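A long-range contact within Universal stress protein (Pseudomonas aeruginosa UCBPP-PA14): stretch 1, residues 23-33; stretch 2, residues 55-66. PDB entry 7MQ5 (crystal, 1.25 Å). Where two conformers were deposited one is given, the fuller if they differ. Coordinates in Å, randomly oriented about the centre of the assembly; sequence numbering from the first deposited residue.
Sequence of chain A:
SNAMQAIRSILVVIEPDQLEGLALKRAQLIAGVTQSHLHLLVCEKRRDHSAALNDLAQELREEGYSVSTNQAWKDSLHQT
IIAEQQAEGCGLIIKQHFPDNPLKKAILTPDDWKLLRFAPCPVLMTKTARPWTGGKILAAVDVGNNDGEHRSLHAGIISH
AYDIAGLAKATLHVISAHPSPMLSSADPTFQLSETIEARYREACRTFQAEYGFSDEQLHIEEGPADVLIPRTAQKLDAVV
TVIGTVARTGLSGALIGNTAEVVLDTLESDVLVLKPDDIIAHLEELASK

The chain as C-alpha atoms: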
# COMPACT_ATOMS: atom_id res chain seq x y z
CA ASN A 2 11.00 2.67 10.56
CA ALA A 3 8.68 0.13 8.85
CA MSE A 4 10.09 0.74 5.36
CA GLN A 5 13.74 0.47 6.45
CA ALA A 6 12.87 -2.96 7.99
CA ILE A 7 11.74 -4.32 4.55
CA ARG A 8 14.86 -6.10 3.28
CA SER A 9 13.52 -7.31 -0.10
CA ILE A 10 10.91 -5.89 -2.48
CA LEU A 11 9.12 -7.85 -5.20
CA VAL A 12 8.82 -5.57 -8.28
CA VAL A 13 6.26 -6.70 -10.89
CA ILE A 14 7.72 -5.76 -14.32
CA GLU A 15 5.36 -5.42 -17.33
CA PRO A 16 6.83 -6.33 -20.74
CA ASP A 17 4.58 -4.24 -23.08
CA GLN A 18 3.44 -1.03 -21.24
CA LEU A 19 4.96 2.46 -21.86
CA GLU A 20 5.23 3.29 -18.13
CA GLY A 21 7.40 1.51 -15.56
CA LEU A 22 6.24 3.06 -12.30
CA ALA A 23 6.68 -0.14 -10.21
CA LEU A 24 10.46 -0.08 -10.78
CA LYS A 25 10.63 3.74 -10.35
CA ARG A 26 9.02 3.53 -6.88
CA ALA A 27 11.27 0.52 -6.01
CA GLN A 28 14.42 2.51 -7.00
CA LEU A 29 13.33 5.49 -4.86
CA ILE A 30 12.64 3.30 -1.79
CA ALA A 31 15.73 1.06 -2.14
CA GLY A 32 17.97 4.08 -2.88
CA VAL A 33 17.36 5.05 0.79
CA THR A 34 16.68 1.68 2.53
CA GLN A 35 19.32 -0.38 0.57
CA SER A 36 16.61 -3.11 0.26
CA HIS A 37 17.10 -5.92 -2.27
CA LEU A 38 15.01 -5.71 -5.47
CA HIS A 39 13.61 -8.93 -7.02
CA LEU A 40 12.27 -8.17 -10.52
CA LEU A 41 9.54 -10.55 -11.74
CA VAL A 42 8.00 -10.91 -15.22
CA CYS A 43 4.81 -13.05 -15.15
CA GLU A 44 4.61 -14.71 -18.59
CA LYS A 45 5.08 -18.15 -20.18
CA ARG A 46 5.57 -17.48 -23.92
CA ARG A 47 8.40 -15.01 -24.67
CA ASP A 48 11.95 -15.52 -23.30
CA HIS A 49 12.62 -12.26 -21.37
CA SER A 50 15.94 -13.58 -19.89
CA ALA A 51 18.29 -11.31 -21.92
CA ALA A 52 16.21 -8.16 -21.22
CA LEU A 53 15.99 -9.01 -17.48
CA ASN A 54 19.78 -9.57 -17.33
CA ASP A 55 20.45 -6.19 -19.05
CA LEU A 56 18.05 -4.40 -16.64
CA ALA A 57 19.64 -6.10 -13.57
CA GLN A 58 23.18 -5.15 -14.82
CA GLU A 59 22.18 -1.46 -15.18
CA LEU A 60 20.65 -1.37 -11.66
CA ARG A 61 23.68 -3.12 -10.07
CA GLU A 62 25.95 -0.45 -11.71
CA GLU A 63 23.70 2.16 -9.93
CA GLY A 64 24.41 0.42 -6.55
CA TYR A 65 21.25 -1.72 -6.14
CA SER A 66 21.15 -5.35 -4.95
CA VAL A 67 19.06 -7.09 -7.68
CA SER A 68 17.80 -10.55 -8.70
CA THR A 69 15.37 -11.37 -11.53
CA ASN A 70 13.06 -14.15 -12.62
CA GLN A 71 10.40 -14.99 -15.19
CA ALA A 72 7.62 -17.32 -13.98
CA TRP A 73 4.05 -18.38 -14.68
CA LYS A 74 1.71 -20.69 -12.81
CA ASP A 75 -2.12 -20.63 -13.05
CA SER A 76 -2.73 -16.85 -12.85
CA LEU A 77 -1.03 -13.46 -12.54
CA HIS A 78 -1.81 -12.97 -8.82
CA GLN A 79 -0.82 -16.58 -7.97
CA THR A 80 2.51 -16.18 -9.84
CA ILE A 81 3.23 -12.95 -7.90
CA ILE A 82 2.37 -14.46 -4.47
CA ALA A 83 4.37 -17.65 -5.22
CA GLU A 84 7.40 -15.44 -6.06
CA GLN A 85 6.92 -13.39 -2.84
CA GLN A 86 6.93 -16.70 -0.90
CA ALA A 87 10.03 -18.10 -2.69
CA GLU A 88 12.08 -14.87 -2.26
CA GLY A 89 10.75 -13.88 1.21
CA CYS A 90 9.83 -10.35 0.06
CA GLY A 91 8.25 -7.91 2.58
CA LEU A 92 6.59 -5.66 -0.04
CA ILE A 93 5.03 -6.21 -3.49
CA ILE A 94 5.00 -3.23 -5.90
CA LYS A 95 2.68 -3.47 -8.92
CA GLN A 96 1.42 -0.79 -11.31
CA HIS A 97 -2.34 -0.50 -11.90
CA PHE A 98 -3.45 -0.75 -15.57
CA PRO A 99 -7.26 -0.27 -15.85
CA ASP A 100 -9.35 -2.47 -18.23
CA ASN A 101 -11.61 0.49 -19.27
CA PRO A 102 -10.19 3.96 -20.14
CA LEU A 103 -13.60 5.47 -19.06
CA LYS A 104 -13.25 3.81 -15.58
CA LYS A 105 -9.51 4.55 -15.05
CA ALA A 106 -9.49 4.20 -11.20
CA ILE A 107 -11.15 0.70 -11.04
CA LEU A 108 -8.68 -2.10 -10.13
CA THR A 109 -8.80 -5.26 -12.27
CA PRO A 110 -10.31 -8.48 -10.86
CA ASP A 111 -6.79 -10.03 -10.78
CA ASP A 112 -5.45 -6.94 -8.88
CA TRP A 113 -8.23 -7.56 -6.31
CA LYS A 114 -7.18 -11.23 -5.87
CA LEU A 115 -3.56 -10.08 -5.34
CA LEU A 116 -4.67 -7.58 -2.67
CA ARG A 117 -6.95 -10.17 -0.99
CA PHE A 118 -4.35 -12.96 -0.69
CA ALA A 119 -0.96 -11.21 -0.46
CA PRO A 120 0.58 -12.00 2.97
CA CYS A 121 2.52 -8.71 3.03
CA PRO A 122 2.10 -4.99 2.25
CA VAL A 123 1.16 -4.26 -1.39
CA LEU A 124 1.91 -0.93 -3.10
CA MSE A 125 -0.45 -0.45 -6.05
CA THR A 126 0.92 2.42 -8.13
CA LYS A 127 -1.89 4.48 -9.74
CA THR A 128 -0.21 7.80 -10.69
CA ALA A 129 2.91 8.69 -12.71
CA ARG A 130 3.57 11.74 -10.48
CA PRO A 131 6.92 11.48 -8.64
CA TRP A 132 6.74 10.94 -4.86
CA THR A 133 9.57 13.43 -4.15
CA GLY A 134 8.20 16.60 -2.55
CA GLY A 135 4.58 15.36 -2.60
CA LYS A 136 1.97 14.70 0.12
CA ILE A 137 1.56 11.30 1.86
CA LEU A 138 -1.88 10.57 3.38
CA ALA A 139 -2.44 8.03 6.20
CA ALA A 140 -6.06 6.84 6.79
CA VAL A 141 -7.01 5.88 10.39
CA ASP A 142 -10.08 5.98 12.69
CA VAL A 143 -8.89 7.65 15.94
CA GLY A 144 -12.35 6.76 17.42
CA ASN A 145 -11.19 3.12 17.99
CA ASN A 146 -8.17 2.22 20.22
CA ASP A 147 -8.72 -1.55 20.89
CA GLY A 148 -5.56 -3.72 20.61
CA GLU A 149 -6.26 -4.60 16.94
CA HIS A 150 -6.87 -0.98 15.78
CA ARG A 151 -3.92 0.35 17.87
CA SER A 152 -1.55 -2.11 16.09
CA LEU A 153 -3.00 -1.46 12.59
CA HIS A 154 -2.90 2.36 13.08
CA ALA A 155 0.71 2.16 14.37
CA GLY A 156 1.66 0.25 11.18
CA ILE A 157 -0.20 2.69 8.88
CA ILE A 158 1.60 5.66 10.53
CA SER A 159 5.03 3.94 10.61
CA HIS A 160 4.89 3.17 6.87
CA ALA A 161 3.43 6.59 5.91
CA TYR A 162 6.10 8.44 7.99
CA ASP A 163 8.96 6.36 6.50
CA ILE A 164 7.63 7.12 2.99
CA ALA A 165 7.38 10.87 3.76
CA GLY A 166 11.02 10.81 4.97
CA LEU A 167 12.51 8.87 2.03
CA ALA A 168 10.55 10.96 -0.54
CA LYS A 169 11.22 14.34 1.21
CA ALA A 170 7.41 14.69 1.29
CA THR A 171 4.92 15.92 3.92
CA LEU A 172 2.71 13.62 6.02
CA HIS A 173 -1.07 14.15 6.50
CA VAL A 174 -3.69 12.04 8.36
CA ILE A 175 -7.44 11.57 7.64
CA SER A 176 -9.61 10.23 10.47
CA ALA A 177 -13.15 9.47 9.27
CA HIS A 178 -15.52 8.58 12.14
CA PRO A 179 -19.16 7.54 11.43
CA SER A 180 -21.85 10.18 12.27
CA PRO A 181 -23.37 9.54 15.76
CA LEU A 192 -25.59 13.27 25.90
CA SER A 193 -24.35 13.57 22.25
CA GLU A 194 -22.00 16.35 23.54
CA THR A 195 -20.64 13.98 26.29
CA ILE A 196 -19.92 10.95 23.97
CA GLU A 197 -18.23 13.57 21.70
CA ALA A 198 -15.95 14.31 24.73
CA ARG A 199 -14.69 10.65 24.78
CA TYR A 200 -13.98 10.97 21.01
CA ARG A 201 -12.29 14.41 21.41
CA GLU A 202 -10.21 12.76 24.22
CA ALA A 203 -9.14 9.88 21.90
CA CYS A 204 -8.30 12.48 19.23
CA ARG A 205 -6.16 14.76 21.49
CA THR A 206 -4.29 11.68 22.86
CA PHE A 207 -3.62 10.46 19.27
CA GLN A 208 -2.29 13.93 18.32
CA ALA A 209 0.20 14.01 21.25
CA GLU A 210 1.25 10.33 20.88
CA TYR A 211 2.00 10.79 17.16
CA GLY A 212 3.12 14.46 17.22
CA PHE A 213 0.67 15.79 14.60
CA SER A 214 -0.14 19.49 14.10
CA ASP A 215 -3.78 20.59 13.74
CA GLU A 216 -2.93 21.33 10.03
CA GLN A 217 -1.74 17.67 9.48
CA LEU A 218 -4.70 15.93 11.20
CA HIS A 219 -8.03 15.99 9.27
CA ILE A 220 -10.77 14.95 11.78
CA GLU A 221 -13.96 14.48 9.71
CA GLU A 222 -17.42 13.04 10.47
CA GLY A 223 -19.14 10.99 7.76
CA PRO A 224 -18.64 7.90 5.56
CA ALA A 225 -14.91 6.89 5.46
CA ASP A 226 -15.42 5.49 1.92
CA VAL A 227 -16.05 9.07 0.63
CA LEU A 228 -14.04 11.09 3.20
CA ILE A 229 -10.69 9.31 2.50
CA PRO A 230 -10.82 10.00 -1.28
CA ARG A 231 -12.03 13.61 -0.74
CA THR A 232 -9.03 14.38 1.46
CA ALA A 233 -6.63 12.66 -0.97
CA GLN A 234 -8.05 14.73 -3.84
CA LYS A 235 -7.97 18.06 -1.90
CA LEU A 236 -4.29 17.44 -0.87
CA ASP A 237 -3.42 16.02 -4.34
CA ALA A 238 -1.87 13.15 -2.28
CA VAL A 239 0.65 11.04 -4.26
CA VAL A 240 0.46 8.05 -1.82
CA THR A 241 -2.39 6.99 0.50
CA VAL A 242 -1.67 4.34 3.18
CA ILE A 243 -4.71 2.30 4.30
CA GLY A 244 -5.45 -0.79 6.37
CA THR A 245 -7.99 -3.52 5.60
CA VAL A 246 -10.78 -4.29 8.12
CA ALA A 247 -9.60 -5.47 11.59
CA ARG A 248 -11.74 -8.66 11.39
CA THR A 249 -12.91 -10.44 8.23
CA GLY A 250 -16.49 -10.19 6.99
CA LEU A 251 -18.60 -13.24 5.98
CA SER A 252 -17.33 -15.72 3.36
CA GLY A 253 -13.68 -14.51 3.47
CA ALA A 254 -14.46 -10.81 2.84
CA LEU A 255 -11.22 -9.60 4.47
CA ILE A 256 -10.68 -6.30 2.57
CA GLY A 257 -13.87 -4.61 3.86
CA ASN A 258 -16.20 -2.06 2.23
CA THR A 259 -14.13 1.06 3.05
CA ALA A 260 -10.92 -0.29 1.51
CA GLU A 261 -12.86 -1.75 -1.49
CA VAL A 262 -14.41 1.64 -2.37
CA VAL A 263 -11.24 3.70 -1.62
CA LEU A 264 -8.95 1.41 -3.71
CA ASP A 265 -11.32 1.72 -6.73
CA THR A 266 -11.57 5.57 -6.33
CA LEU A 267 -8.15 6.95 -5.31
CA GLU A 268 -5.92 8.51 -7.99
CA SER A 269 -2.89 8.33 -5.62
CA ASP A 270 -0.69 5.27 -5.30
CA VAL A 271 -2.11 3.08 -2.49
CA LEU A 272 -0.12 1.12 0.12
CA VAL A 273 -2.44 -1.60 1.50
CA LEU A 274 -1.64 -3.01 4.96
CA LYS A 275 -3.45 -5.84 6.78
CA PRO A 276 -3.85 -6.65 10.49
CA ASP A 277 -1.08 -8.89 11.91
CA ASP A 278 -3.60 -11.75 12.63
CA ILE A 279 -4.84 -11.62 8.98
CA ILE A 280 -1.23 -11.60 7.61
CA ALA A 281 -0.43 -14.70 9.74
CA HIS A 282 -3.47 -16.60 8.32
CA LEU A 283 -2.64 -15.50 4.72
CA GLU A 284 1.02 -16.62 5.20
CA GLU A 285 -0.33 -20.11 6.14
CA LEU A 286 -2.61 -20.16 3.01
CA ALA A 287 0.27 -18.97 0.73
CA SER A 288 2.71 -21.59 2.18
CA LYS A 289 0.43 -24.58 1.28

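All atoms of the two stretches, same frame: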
# COMPACT_ATOMS: atom_id res chain seq x y z
N ALA A 23 6.32 0.78 -11.33
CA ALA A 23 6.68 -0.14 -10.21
C ALA A 23 8.19 -0.06 -9.94
O ALA A 23 8.60 0.10 -8.77
CB ALA A 23 6.24 -1.55 -10.50
N LEU A 24 8.99 -0.14 -10.99
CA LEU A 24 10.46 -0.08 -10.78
C LEU A 24 10.89 1.32 -10.32
O LEU A 24 11.82 1.42 -9.53
CB LEU A 24 11.18 -0.48 -12.06
CG LEU A 24 12.71 -0.56 -11.96
CD1 LEU A 24 13.17 -1.50 -10.85
CD2 LEU A 24 13.27 -0.98 -13.31
N LYS A 25 10.23 2.38 -10.81
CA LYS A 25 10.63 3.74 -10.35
C LYS A 25 10.40 3.85 -8.83
O LYS A 25 11.29 4.37 -8.13
CB LYS A 25 9.88 4.82 -11.13
CG LYS A 25 10.38 5.02 -12.56
CD LYS A 25 9.62 6.06 -13.34
CE LYS A 25 10.31 6.44 -14.63
NZ LYS A 25 11.62 7.09 -14.37
N ARG A 26 9.24 3.42 -8.34
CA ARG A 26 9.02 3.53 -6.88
C ARG A 26 10.04 2.64 -6.14
O ARG A 26 10.55 3.06 -5.09
CB ARG A 26 7.63 3.07 -6.44
CG ARG A 26 6.46 3.73 -7.14
CD ARG A 26 6.56 5.21 -7.32
NE ARG A 26 5.27 5.76 -7.67
CZ ARG A 26 5.07 6.97 -8.17
NH1 ARG A 26 3.84 7.39 -8.39
NH2 ARG A 26 6.10 7.74 -8.48
N ALA A 27 10.32 1.44 -6.68
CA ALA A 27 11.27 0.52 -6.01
C ALA A 27 12.66 1.17 -5.93
O ALA A 27 13.32 1.04 -4.88
CB ALA A 27 11.32 -0.78 -6.77
N GLN A 28 13.08 1.84 -7.00
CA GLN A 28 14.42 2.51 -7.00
C GLN A 28 14.43 3.64 -5.96
O GLN A 28 15.46 3.82 -5.29
CB GLN A 28 14.75 3.06 -8.38
CG GLN A 28 15.14 2.00 -9.39
CD GLN A 28 15.27 2.65 -10.75
OE1 GLN A 28 14.28 2.96 -11.40
NE2 GLN A 28 16.50 2.92 -11.15
N LEU A 29 13.34 4.37 -5.84
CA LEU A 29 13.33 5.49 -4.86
C LEU A 29 13.45 4.91 -3.45
O LEU A 29 14.30 5.38 -2.68
CB LEU A 29 12.04 6.30 -5.01
CG LEU A 29 11.96 7.52 -4.10
CD1 LEU A 29 12.97 8.57 -4.51
CD2 LEU A 29 10.56 8.11 -4.12
N ILE A 30 12.64 3.90 -3.15
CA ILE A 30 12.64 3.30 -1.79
C ILE A 30 14.02 2.68 -1.51
O ILE A 30 14.63 3.02 -0.48
CB ILE A 30 11.51 2.27 -1.67
CG1 ILE A 30 10.13 2.92 -1.80
CG2 ILE A 30 11.65 1.48 -0.38
CD1 ILE A 30 9.03 1.94 -2.12
N ALA A 31 14.49 1.81 -2.40
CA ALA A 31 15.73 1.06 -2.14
C ALA A 31 16.96 1.98 -2.18
O ALA A 31 17.98 1.63 -1.57
CB ALA A 31 15.86 -0.09 -3.10
N GLY A 32 16.85 3.13 -2.85
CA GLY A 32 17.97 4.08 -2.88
C GLY A 32 18.26 4.60 -1.48
O GLY A 32 19.42 4.97 -1.22
N VAL A 33 17.24 4.61 -0.62
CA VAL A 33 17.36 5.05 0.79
C VAL A 33 17.51 3.84 1.73
O VAL A 33 18.42 3.86 2.56
CB VAL A 33 16.15 5.91 1.19
CG1 VAL A 33 16.12 6.21 2.68
CG2 VAL A 33 16.13 7.21 0.40
N ASP A 55 19.95 -7.55 -18.71
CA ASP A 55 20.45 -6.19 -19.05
C ASP A 55 19.93 -5.20 -18.01
O ASP A 55 20.71 -4.36 -17.53
CB ASP A 55 20.05 -5.81 -20.48
CG ASP A 55 20.80 -6.55 -21.58
OD1 ASP A 55 21.86 -7.15 -21.27
OD2 ASP A 55 20.33 -6.50 -22.73
N LEU A 56 18.65 -5.30 -17.65
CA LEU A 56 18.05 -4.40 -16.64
C LEU A 56 18.74 -4.60 -15.27
O LEU A 56 19.10 -3.59 -14.63
CB LEU A 56 16.55 -4.70 -16.59
CG LEU A 56 15.73 -3.83 -15.65
CD1 LEU A 56 15.97 -2.35 -15.91
CD2 LEU A 56 14.25 -4.17 -15.80
N ALA A 57 18.95 -5.84 -14.85
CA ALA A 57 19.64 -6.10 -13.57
C ALA A 57 21.06 -5.51 -13.60
O ALA A 57 21.46 -4.91 -12.59
CB ALA A 57 19.67 -7.58 -13.30
N GLN A 58 21.79 -5.67 -14.71
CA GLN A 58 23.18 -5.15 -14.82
C GLN A 58 23.18 -3.63 -14.63
O GLN A 58 24.04 -3.12 -13.90
CB GLN A 58 23.79 -5.50 -16.18
CG GLN A 58 25.20 -4.97 -16.40
CD GLN A 58 25.70 -5.20 -17.81
OE1 GLN A 58 25.10 -5.93 -18.59
NE2 GLN A 58 26.80 -4.55 -18.14
N GLU A 59 22.23 -2.94 -15.27
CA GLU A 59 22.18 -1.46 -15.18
C GLU A 59 21.90 -1.04 -13.74
O GLU A 59 22.54 -0.10 -13.25
CB GLU A 59 21.10 -0.91 -16.13
CG GLU A 59 21.46 -1.02 -17.60
CD GLU A 59 20.49 -0.32 -18.54
OE1 GLU A 59 20.52 -0.63 -19.75
OE2 GLU A 59 19.72 0.53 -18.05
N LEU A 60 20.99 -1.74 -13.06
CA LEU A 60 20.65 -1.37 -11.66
C LEU A 60 21.82 -1.69 -10.73
O LEU A 60 22.07 -0.91 -9.82
CB LEU A 60 19.37 -2.12 -11.27
CG LEU A 60 18.09 -1.68 -11.97
CD1 LEU A 60 17.00 -2.73 -11.83
CD2 LEU A 60 17.61 -0.33 -11.44
N ARG A 61 22.53 -2.80 -10.96
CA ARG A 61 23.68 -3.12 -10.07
C ARG A 61 24.76 -2.04 -10.24
O ARG A 61 25.42 -1.70 -9.24
CB ARG A 61 24.23 -4.51 -10.38
CG ARG A 61 23.27 -5.64 -10.06
CD ARG A 61 23.93 -6.99 -10.23
NE ARG A 61 22.97 -8.07 -10.04
CZ ARG A 61 22.54 -8.89 -10.98
NH1 ARG A 61 23.02 -8.82 -12.21
NH2 ARG A 61 21.63 -9.81 -10.68
N GLU A 62 24.94 -1.52 -11.46
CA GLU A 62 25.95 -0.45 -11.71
C GLU A 62 25.54 0.82 -10.94
O GLU A 62 26.44 1.60 -10.59
CB GLU A 62 26.08 -0.18 -13.21
CG GLU A 62 26.75 -1.32 -13.96
CD GLU A 62 26.81 -1.19 -15.48
OE1 GLU A 62 26.22 -0.22 -16.02
OE2 GLU A 62 27.44 -2.06 -16.11
N GLU A 63 24.24 0.99 -10.69
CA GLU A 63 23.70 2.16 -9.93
C GLU A 63 23.77 1.90 -8.42
O GLU A 63 23.35 2.80 -7.66
CB GLU A 63 22.26 2.46 -10.37
CG GLU A 63 22.13 2.99 -11.79
CD GLU A 63 20.70 3.22 -12.25
OE1 GLU A 63 19.77 3.08 -11.42
OE2 GLU A 63 20.51 3.53 -13.44
N GLY A 64 24.23 0.72 -7.99
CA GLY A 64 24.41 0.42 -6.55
C GLY A 64 23.31 -0.44 -5.93
O GLY A 64 23.38 -0.69 -4.70
N TYR A 65 22.35 -0.92 -6.71
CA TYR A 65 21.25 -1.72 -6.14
C TYR A 65 21.65 -3.20 -6.07
O TYR A 65 22.43 -3.68 -6.90
CB TYR A 65 19.98 -1.59 -6.99
CG TYR A 65 19.40 -0.20 -7.01
CD1 TYR A 65 18.58 0.24 -5.99
CD2 TYR A 65 19.68 0.69 -8.03
CE1 TYR A 65 18.05 1.52 -5.98
CE2 TYR A 65 19.16 1.97 -8.04
CZ TYR A 65 18.35 2.40 -7.00
OH TYR A 65 17.82 3.66 -6.99
N SER A 66 21.10 -3.88 -5.06
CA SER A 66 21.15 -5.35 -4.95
C SER A 66 19.94 -5.87 -5.73
O SER A 66 18.81 -5.46 -5.40
CB SER A 66 21.11 -5.77 -3.51
OG SER A 66 21.10 -7.18 -3.37
O HOH W 1 17.28 3.85 -13.80

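Two segments meet here, helix 23-33 and helix 55-62 with the loop or turn that follows it, which carries Glu-63 and Tyr-65. The helices run in roughly the same direction, at an angle of 29°, and their axes come no closer than 13.0 Å. Across this wide spacing the segments meet mostly through side chains of the second stretch, which reach both side chains and backbone of the first.

The apolar part of the contact is a small leucine cluster. Leu-24 points toward the second stretch and packs against two partners one helical turn apart: CD2 of Leu-24 lies 4.0 Å from CD1 of Leu-56, and CD1 of Leu-24 lies 4.1 Å from CD1 of Leu-60. Leu-60 also points across, whereas the CA-to-CB bond of Leu-56 is directed sideways and its t, p rotamer brings the end of the side chain nearer. Branched, flexible leucine suits such a site, because its methyls can reach across the wide gap to van der Waals distance.

Tyr-65 has the largest buried area in the contact and combines polar and apolar roles. Its hydroxyl donates a hydrogen bond to the backbone carbonyl of Gln-28, Tyr-65 OH to Gln-28 O 2.9 Å. That same oxygen accepts the helical bond from Gly-32 N, also 2.9 Å from Gln-28 O, so the tyrosine adds a second donor to a carbonyl already engaged within its helix. The ring meets the first helix with its edge: Tyr-65 CE1 is 4.0 Å from Ala-31 CB and 3.7 Å from Gly-32 N. The ring edge thus meets a small alanine methyl and a glycine without a side chain; an ideal CB on Gly-32 would sit 3.5 Å from Tyr-65 OH and be crowded by Gln-28 O of its own helix, at 3.0 Å.

The remaining polar interactions centre on the Gln-28 amide. Its NE2, in van der Waals contact with Leu-60 CD2 at 3.4 Å, donates a weak hydrogen bond to Glu-63 OE1, at 3.3 Å with an N-H...acceptor angle of only 121°. A water also bridges the two side chains: it accepts from Gln-28 NE2 at 2.9 Å and donates to Glu-63 OE2 at 3.3 Å. Glutamine fits because its aliphatic portion can lie along the contact while its amide reaches a carboxylate.

The end of the second helix helps to place these partners. Gly-64 adopts a positive phi of 102° in a Schellman motif, where a CB would jam against the preceding carbonyl oxygen. Tyr-65 N bonds back to Leu-60 O at 3.1 Å, and from this turn the Tyr-65 CA-to-CB bond points toward the first helix.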